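Stage II sporulation protein E (SpoIIE) (Moorella thermoacetica, PDB 3ZT9) is probably a manganese-dependent serine/threonine phosphatase of the PP2C type that acts on phosphorylated partner proteins in stressosome signalling. Local coordinates at residues G43-R48 / G78-V83; V36-G41 / R183-A188. All coordinates share one frame; numbering follows the deposited sequence.

Contact 1: G43-R48 / G78-V83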
loop_
_atom_site.group_PDB
_atom_site.type_symbol
_atom_site.label_atom_id
_atom_site.label_comp_id
_atom_site.label_asym_id
_atom_site.label_seq_id
_atom_site.Cartn_x
_atom_site.Cartn_y
_atom_site.Cartn_z
ATOM N N GLY A 43 6.870 16.361 3.645
ATOM C CA GLY A 43 8.227 16.739 3.994
ATOM C C GLY A 43 8.953 15.656 4.787
ATOM O O GLY A 43 8.449 14.562 4.962
ATOM N N PRO A 44 10.168 15.972 5.265
ATOM C CA PRO A 44 10.991 14.938 5.913
ATOM C C PRO A 44 10.366 14.363 7.204
ATOM O O PRO A 44 10.643 13.228 7.538
ATOM C CB PRO A 44 12.302 15.690 6.264
ATOM C CG PRO A 44 12.311 16.919 5.403
ATOM C CD PRO A 44 10.861 17.273 5.169
ATOM N N GLU A 45 9.563 15.127 7.949
ATOM C CA GLU A 45 8.934 14.536 9.139
ATOM C C GLU A 45 7.869 13.517 8.760
ATOM O O GLU A 45 7.732 12.503 9.424
ATOM C CB GLU A 45 8.353 15.628 10.059
ATOM C CG GLU A 45 9.459 16.546 10.563
ATOM C CD GLU A 45 8.992 17.956 10.768
ATOM O OE1 GLU A 45 8.841 18.671 9.756
ATOM O OE2 GLU A 45 8.782 18.347 11.933
ATOM N N ALA A 46 7.148 13.766 7.668
ATOM C CA ALA A 46 6.187 12.788 7.185
ATOM C C ALA A 46 6.923 11.576 6.638
ATOM O O ALA A 46 6.494 10.464 6.852
ATOM C CB ALA A 46 5.288 13.391 6.108
ATOM N N ALA A 47 8.030 11.816 5.931
ATOM C CA ALA A 47 8.795 10.736 5.346
ATOM C C ALA A 47 9.342 9.826 6.462
ATOM O O ALA A 47 9.332 8.592 6.353
ATOM C CB ALA A 47 9.964 11.325 4.505
ATOM N N ARG A 48 9.846 10.435 7.531
ATOM C CA ARG A 48 10.361 9.664 8.670
ATOM C C ARG A 48 9.282 8.711 9.177
ATOM O O ARG A 48 9.534 7.532 9.453
ATOM C CB ARG A 48 10.748 10.600 9.817
ATOM C CG ARG A 48 10.865 9.905 11.203
ATOM C CD ARG A 48 11.512 10.875 12.224
ATOM N NE ARG A 48 11.372 10.432 13.629
ATOM C CZ ARG A 48 12.030 9.399 14.170
ATOM N NH1 ARG A 48 12.877 8.674 13.436
ATOM N NH2 ARG A 48 11.823 9.067 15.448
ATOM N N GLY A 78 4.712 9.407 19.080
ATOM C CA GLY A 78 5.625 10.531 19.175
ATOM C C GLY A 78 6.159 11.051 17.846
ATOM O O GLY A 78 6.971 11.962 17.837
ATOM N N THR A 79 5.724 10.484 16.725
ATOM C CA THR A 79 6.160 10.950 15.402
ATOM C C THR A 79 4.989 11.675 14.734
ATOM O O THR A 79 3.979 11.908 15.384
ATOM C CB THR A 79 6.561 9.753 14.501
ATOM O OG1 THR A 79 5.378 9.044 14.093
ATOM C CG2 THR A 79 7.502 8.807 15.215
ATOM N N ARG A 80 5.090 11.993 13.439
ATOM C CA ARG A 80 3.964 12.600 12.713
ATOM C C ARG A 80 2.781 11.656 12.724
ATOM O O ARG A 80 1.660 12.091 12.633
ATOM C CB ARG A 80 4.315 12.914 11.248
ATOM C CG ARG A 80 4.999 14.265 11.056
ATOM C CD ARG A 80 3.984 15.430 11.038
ATOM N NE ARG A 80 4.688 16.692 10.776
ATOM C CZ ARG A 80 4.992 17.155 9.566
ATOM N NH1 ARG A 80 4.652 16.483 8.468
ATOM N NH2 ARG A 80 5.643 18.303 9.453
ATOM N N GLY A 81 3.043 10.366 12.836
ATOM C CA GLY A 81 2.006 9.348 12.638
ATOM C C GLY A 81 1.884 9.027 11.162
ATOM O O GLY A 81 2.404 9.734 10.324
ATOM N N ALA A 82 1.168 7.962 10.825
ATOM C CA ALA A 82 0.991 7.618 9.430
ATOM C C ALA A 82 -0.266 6.780 9.258
ATOM O O ALA A 82 -0.768 6.196 10.214
ATOM C CB ALA A 82 2.209 6.805 8.966
ATOM N N VAL A 83 -0.766 6.724 8.028
ATOM C CA VAL A 83 -1.809 5.775 7.660
ATOM C C VAL A 83 -1.098 4.744 6.779
ATOM O O VAL A 83 -0.081 5.060 6.189
ATOM C CB VAL A 83 -2.979 6.474 6.928
ATOM C CG1 VAL A 83 -3.588 7.519 7.852
ATOM C CG2 VAL A 83 -2.543 7.122 5.572
HETATM O O HOH W 1 7.733 12.079 12.135
HETATM O O HOH W 2 5.444 18.637 12.865
#
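Arg80 reaches from the loop before strand 82-90 to the first turn of helix 43-60, where its guanidinium lies against the side chain of Glu45. CB of Glu45 stands over the centre of one guanidinium face, 3.7 Å from CZ of Arg80. The carboxylate comes back to the charge, OE1 of Glu45 lying 3.2 Å from NH2 of Arg80. This salt bridge is of charge alone: the oxygen sits well off the guanidinium plane, no N-H points at it, and the planes are 47° apart. The arginine chain folds at chi2 (-81°), bringing NH1 near the methyl of Ala46, but the stronger grip on NH1 comes from the carbonyls of Ile40 and His42. In the guanidinium plane, NE of Arg80 donates to a water at 3.0 Å, which also bonds weakly to OE2 of Glu45. A second water joins the backbones, donating to Glu45 O at 2.7 Å and accepting from Arg80 N. Thr79 packs against Ala49 and Ile52 further along the helix; its CG2 lies 4.3 Å from NH2 of Arg48, while OG1 accepts from Gly81 N in an ST turn and bonds to Leu76 O. A leucine in place of Arg80 would probably leave the Ile40 and His42 carbonyls without their shared donor and Glu45 without its countercharge. The segments are thus joined by undirected charge and bridging water, whereas NH1 of Arg80 is hydrogen-bonded to the carbonyls.

Contact 2: V36-G41 / R183-A188. With MN (manganese (II) ion), chain B; MN (manganese (II) ion), chain C.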
loop_
_atom_site.group_PDB
_atom_site.type_symbol
_atom_site.label_atom_id
_atom_site.label_comp_id
_atom_site.label_asym_id
_atom_site.label_seq_id
_atom_site.Cartn_x
_atom_site.Cartn_y
_atom_site.Cartn_z
ATOM N N VAL A 36 1.855 0.297 1.484
ATOM C CA VAL A 36 2.079 1.722 1.236
ATOM C C VAL A 36 1.779 2.474 2.517
ATOM O O VAL A 36 0.769 2.234 3.146
ATOM C CB VAL A 36 1.167 2.280 0.080
ATOM C CG1 VAL A 36 1.317 3.791 -0.063
ATOM C CG2 VAL A 36 1.502 1.580 -1.281
ATOM N N GLY A 37 2.631 3.426 2.873
ATOM C CA GLY A 37 2.363 4.252 4.038
ATOM C C GLY A 37 2.352 5.710 3.594
ATOM O O GLY A 37 3.026 6.093 2.627
ATOM N N ASP A 38 1.599 6.534 4.320
ATOM C CA ASP A 38 1.560 7.959 4.034
ATOM C C ASP A 38 1.736 8.656 5.366
ATOM O O ASP A 38 0.842 8.601 6.180
ATOM C CB ASP A 38 0.177 8.289 3.402
ATOM C CG ASP A 38 -0.060 9.779 3.191
ATOM O OD1 ASP A 38 0.725 10.593 3.718
ATOM O OD2 ASP A 38 -1.047 10.145 2.512
ATOM N N GLY A 39 2.894 9.276 5.607
ATOM C CA GLY A 39 3.115 9.978 6.868
ATOM C C GLY A 39 2.263 11.242 6.951
ATOM O O GLY A 39 2.104 11.976 6.001
ATOM N N ILE A 40 1.744 11.540 8.130
ATOM C CA ILE A 40 0.844 12.682 8.228
ATOM C C ILE A 40 1.579 13.926 7.735
ATOM O O ILE A 40 2.704 14.212 8.163
ATOM C CB ILE A 40 0.362 12.913 9.660
ATOM C CG1 ILE A 40 -0.521 11.749 10.153
ATOM C CG2 ILE A 40 -0.388 14.264 9.737
ATOM C CD1 ILE A 40 -1.899 11.726 9.527
ATOM N N GLY A 41 0.957 14.666 6.814
ATOM C CA GLY A 41 1.532 15.905 6.329
ATOM C C GLY A 41 2.499 15.584 5.213
ATOM O O GLY A 41 2.357 14.568 4.529
ATOM N N ARG A 183 -0.119 17.108 -7.653
ATOM C CA ARG A 183 1.220 17.632 -7.432
ATOM C C ARG A 183 1.306 18.322 -6.052
ATOM O O ARG A 183 2.405 18.522 -5.510
ATOM C CB ARG A 183 1.665 18.487 -8.635
ATOM C CG ARG A 183 3.120 18.941 -8.602
ATOM C CD ARG A 183 4.139 17.905 -9.109
ATOM N NE ARG A 183 3.901 17.474 -10.485
ATOM C CZ ARG A 183 3.836 18.290 -11.536
ATOM N NH1 ARG A 183 3.994 19.600 -11.396
ATOM N NH2 ARG A 183 3.616 17.788 -12.743
ATOM N N ASP A 184 0.153 18.566 -5.413
ATOM C CA ASP A 184 0.159 19.181 -4.091
ATOM C C ASP A 184 0.216 18.173 -2.925
ATOM O O ASP A 184 0.101 18.541 -1.756
ATOM C CB ASP A 184 -1.025 20.173 -3.938
ATOM C CG ASP A 184 -2.382 19.484 -3.879
ATOM O OD1 ASP A 184 -2.470 18.279 -4.122
ATOM O OD2 ASP A 184 -3.391 20.158 -3.596
ATOM N N ASP A 185 0.471 16.910 -3.225
ATOM C CA ASP A 185 0.658 15.944 -2.161
ATOM C C ASP A 185 1.675 14.955 -2.659
ATOM O O ASP A 185 1.922 14.876 -3.874
ATOM C CB ASP A 185 -0.664 15.221 -1.795
ATOM C CG ASP A 185 -0.572 14.488 -0.448
ATOM O OD1 ASP A 185 0.378 14.786 0.323
ATOM O OD2 ASP A 185 -1.417 13.620 -0.140
ATOM N N ASP A 186 2.266 14.218 -1.734
ATOM C CA ASP A 186 3.095 13.062 -2.085
ATOM C C ASP A 186 2.265 12.005 -2.780
ATOM O O ASP A 186 1.078 11.882 -2.502
ATOM C CB ASP A 186 3.673 12.470 -0.818
ATOM C CG ASP A 186 4.516 13.480 -0.052
ATOM O OD1 ASP A 186 5.503 13.938 -0.608
ATOM O OD2 ASP A 186 4.188 13.793 1.082
ATOM N N VAL A 187 2.890 11.221 -3.652
ATOM C CA VAL A 187 2.175 10.171 -4.394
ATOM C C VAL A 187 2.930 8.866 -4.212
ATOM O O VAL A 187 4.166 8.843 -4.253
ATOM C CB VAL A 187 2.048 10.536 -5.884
ATOM C CG1 VAL A 187 1.579 9.335 -6.720
ATOM C CG2 VAL A 187 1.099 11.766 -6.065
ATOM N N ALA A 188 2.208 7.762 -4.022
ATOM C CA ALA A 188 2.841 6.463 -3.968
ATOM C C ALA A 188 1.886 5.454 -4.601
ATOM O O ALA A 188 0.693 5.472 -4.317
ATOM C CB ALA A 188 3.120 6.052 -2.510
HETATM MN MN MN B . 1.338 12.619 4.065
HETATM MN MN MN C . -1.340 12.043 1.379
HETATM O O HOH W 3 -0.732 13.058 4.961
HETATM O O HOH W 4 -0.027 13.451 2.509
HETATM O O HOH W 5 2.840 12.045 2.590
HETATM O O HOH W 6 0.281 11.303 0.097
HETATM O O HOH W 7 -2.616 13.003 2.947
#
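Val36 and Ala188 make the dry, close-packed end of this contact: CG1 of Val36, anti to the backbone N (chi1 174°), lies 3.8 Å from CB of Ala188. The two segments run nearly antiparallel, 166° apart, and widen towards a dinuclear manganese centre. Asp38 bridges the ions: OD1 binds the manganese of chain B at 2.1 Å and OD2 that of chain C at 2.2 Å. Asp185 OD2 also binds the chain C manganese at 2.2 Å, and Asp150 completes that site. The cations probably offset the repulsion between the Asp38 and Asp185 carboxylates, whose OD2 atoms are 4.4 Å apart. The carbonyls of Gly39 and Gly41 bind the chain B ion. Here the segments hardly touch directly, and ordered metal-bound waters take the place of side-chain contacts. One, shared by both metals, donates to Asp185 OD1 at 2.6 Å; another, on the chain B ion, donates to Asp186 OD2 at 2.7 Å. Asp186 is thus a second-shell residue orienting a metal-bound water, its OD1 held by the backbone N of Arg13 and Gly20. Such a bridged metal pair is characteristic of PP2C phosphatases, where metal-bound water is thought to attack the phosphate. The contact joins the facing sheets: strand 31-39 lies between strands 21-28 and 82-90 in one, strand 187-192 between 6-11 and 144-148 in the other, with Asp21 packed against Asp38, Asp186 and Ala188.

In the fold
From the N terminus, strands 6-11 and 21-28 come first, one in each sheet. Strand 31-39 then brings in the first half of contact 2, and helix 43-60 follows with the first half of contact 1. Contact 1 closes a 29-residue loop that is mostly the two helices 43-60 and 65-76, and returns the chain to strand 82-90, the neighbour of strand 31-39. Backbone hydrogen bonds, Asp38 N to Val83 O and Ile40 N to Gly81 O, probably couple the two contacts. Contact 2 closes only near the C terminus, at 183-188, after 141 intervening residues. Contact 1 is therefore nested within it: one ties the start of a helix to the loop entering strand 82-90, the other sheet to sheet.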